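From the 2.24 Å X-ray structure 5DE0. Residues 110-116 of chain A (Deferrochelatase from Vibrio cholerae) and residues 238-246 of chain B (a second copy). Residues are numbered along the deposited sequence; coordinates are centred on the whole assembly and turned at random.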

# COMPACT_ATOMS: atom_id res chain seq x y z
N LEU A 110 3.43 9.30 -4.67
CA LEU A 110 3.65 9.46 -3.24
C LEU A 110 4.95 8.78 -2.83
O LEU A 110 5.74 9.34 -2.07
CB LEU A 110 2.47 8.88 -2.44
CG LEU A 110 1.12 9.57 -2.60
CD1 LEU A 110 0.05 8.79 -1.87
CD2 LEU A 110 1.18 11.01 -2.10
N PHE A 111 5.16 7.57 -3.33
CA PHE A 111 6.40 6.84 -3.11
C PHE A 111 7.56 7.58 -3.77
O PHE A 111 8.64 7.70 -3.20
CB PHE A 111 6.30 5.41 -3.65
CG PHE A 111 7.58 4.63 -3.53
CD1 PHE A 111 8.50 4.61 -4.57
CD2 PHE A 111 7.86 3.91 -2.38
CE1 PHE A 111 9.68 3.89 -4.46
CE2 PHE A 111 9.03 3.19 -2.26
CZ PHE A 111 9.94 3.18 -3.30
N TYR A 112 7.32 8.08 -4.98
CA TYR A 112 8.33 8.81 -5.74
C TYR A 112 8.77 10.07 -5.00
O TYR A 112 9.96 10.37 -4.93
CB TYR A 112 7.79 9.17 -7.13
CG TYR A 112 8.74 9.98 -7.99
CD1 TYR A 112 9.68 9.35 -8.80
CD2 TYR A 112 8.68 11.37 -8.01
CE1 TYR A 112 10.54 10.08 -9.59
CE2 TYR A 112 9.54 12.10 -8.80
CZ TYR A 112 10.47 11.46 -9.59
OH TYR A 112 11.33 12.19 -10.38
N THR A 113 7.80 10.79 -4.44
CA THR A 113 8.08 12.03 -3.73
C THR A 113 8.93 11.78 -2.48
O THR A 113 9.90 12.48 -2.23
CB THR A 113 6.78 12.75 -3.33
OG1 THR A 113 5.99 13.00 -4.49
CG2 THR A 113 7.09 14.08 -2.65
N LEU A 114 8.56 10.76 -1.71
CA LEU A 114 9.28 10.44 -0.49
C LEU A 114 10.69 9.92 -0.78
O LEU A 114 11.65 10.37 -0.16
CB LEU A 114 8.50 9.42 0.34
CG LEU A 114 9.03 9.19 1.76
CD1 LEU A 114 9.12 10.52 2.50
CD2 LEU A 114 8.17 8.20 2.52
N ARG A 115 10.80 8.97 -1.71
CA ARG A 115 12.10 8.41 -2.07
C ARG A 115 13.04 9.50 -2.56
O ARG A 115 14.20 9.56 -2.15
CB ARG A 115 11.96 7.33 -3.14
CG ARG A 115 13.30 6.70 -3.54
CD ARG A 115 13.18 5.82 -4.78
NE ARG A 115 13.01 6.60 -6.01
CZ ARG A 115 13.00 6.08 -7.23
NH1 ARG A 115 13.14 4.77 -7.40
NH2 ARG A 115 12.83 6.86 -8.29
N LYS A 116 12.54 10.35 -3.44
CA LYS A 116 13.34 11.43 -4.00
C LYS A 116 13.73 12.43 -2.91
O LYS A 116 14.91 12.76 -2.76
CB LYS A 116 12.58 12.14 -5.13
CG LYS A 116 13.43 13.07 -5.96
CD LYS A 116 12.74 13.43 -7.27
CE LYS A 116 13.56 14.41 -8.09
NZ LYS A 116 12.84 14.87 -9.32
N TYR B 238 6.14 -2.49 -5.82
CA TYR B 238 5.45 -2.52 -4.53
C TYR B 238 6.30 -1.91 -3.42
O TYR B 238 7.49 -1.66 -3.61
CB TYR B 238 5.11 -3.96 -4.14
CG TYR B 238 6.31 -4.71 -3.59
CD1 TYR B 238 7.26 -5.25 -4.44
CD2 TYR B 238 6.49 -4.86 -2.22
CE1 TYR B 238 8.37 -5.92 -3.94
CE2 TYR B 238 7.60 -5.53 -1.71
CZ TYR B 238 8.53 -6.06 -2.58
OH TYR B 238 9.62 -6.72 -2.09
N GLY B 239 5.68 -1.69 -2.26
CA GLY B 239 6.42 -1.41 -1.05
C GLY B 239 6.53 0.03 -0.61
O GLY B 239 5.92 0.93 -1.20
N SER B 240 7.32 0.26 0.43
CA SER B 240 7.51 1.58 1.00
C SER B 240 9.00 1.94 1.03
O SER B 240 9.86 1.08 0.88
CB SER B 240 6.92 1.66 2.40
OG SER B 240 7.55 0.74 3.27
N VAL B 241 9.29 3.22 1.25
CA VAL B 241 10.66 3.71 1.25
C VAL B 241 11.46 3.17 2.43
O VAL B 241 12.62 2.77 2.27
CB VAL B 241 10.70 5.26 1.28
CG1 VAL B 241 12.13 5.76 1.26
CG2 VAL B 241 9.92 5.83 0.11
N SER B 242 10.84 3.13 3.61
CA SER B 242 11.53 2.72 4.83
C SER B 242 11.47 1.21 5.05
O SER B 242 12.10 0.69 5.97
CB SER B 242 10.93 3.43 6.04
OG SER B 242 9.57 3.06 6.22
N GLY B 243 10.71 0.51 4.22
CA GLY B 243 10.59 -0.94 4.33
C GLY B 243 10.98 -1.63 3.04
O GLY B 243 11.71 -1.07 2.22
N ASP B 244 10.50 -2.85 2.85
CA ASP B 244 10.74 -3.58 1.61
C ASP B 244 10.12 -2.85 0.43
O ASP B 244 8.97 -2.42 0.49
CB ASP B 244 10.18 -5.00 1.69
CG ASP B 244 11.02 -5.92 2.55
OD1 ASP B 244 12.11 -5.50 2.99
OD2 ASP B 244 10.61 -7.08 2.77
N HIS B 245 10.89 -2.70 -0.64
CA HIS B 245 10.36 -2.18 -1.89
C HIS B 245 11.09 -2.80 -3.06
O HIS B 245 12.29 -3.09 -2.98
CB HIS B 245 10.46 -0.65 -1.93
CG HIS B 245 11.83 -0.12 -1.66
ND1 HIS B 245 12.23 0.32 -0.42
CD2 HIS B 245 12.90 0.05 -2.48
CE1 HIS B 245 13.49 0.73 -0.48
NE2 HIS B 245 13.91 0.58 -1.72
N GLY B 246 10.36 -3.03 -4.15
CA GLY B 246 10.94 -3.63 -5.33
C GLY B 246 9.86 -4.12 -6.28
O GLY B 246 8.92 -3.39 -6.59

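This is a small apolar contact between two copies of the protein, in which one face of a helix in chain A packs against a hairpin-like loop of chain B without any hydrogen bond across the interface. The two stretches together bury 262 Å². Most of that area comes from two residues, Phe A111 and Val B241.

Chain A contributes a regular helix. Its amide-to-carbonyl bonds include Leu A114 N to Leu A110 O at 3.2 Å and Arg A115 N to Phe A111 O at 2.9 Å. The helical spacing brings Phe A111, Leu A114 and Arg A115 to the side that meets chain B. The CA-to-CB bond of Tyr A112 points away, and this residue makes no contact with the loop.

Val B241 is the main point of contact on chain B. Its CA-to-CB bond points toward the helix. Val B241 CG2 lies 3.7 Å from Phe A111 CE2 and 3.8 Å from Leu A114 CD2. Val B241 CG2 is also 3.7 Å from the backbone Arg A115 N. That amide is bonded to Phe A111 O within the helix. The approach of the methyl is plain packing. Val B241 CG2 is also 4.1 Å from Arg A115 CB. The rest of the arginine does not follow: the end of its side chain leads away from the loop, and its NH1 is hydrogen-bonded elsewhere in the structure. The arginine therefore adds no charged interaction here.

Phe A111 reaches chain B by the length of its side chain. Its CA-to-CB bond points sideways, but with chi1 in the t rotamer the ring end comes nearer the loop. Phe A111 CE2 is 3.5 Å from Ser B240 C and 3.5 Å from Val B241 N. The carbonyl carbon of Ser B240 sits at the ring edge, near its plane. Phe A111 CD2 is 3.7 Å from Gly B239 O. The ring thus touches backbone as well as side chains. Phe A111 CZ is 4.1 Å from His B245 CB. The Phe A111 and His B245 rings meet obliquely, with centroids 5.8 Å apart and planes at 59°.

The loop of chain B is held by its own bonds. Tyr B238 N bonds to Gly B246 O at 3.0 Å, and Gly B246 N to Tyr B238 O at 3.2 Å. Ser B240 N bonds to Asp B244 O at 3.1 Å. These link the two arms of the loop. His B245 ND1 donates to Ser B240 O at 2.8 Å and, weakly, to Gly B243 O at 3.0 Å. The imidazole thus ties the loop together from within, while the CA-to-CB bond of His B245 points toward the helix.

Gly B239 has backbone angles of 100/-174, which by themselves call for glycine. An ideal CB on Gly B239 would also clash with Asp B244 O, at 2.1 Å. The constraint comes from within chain B.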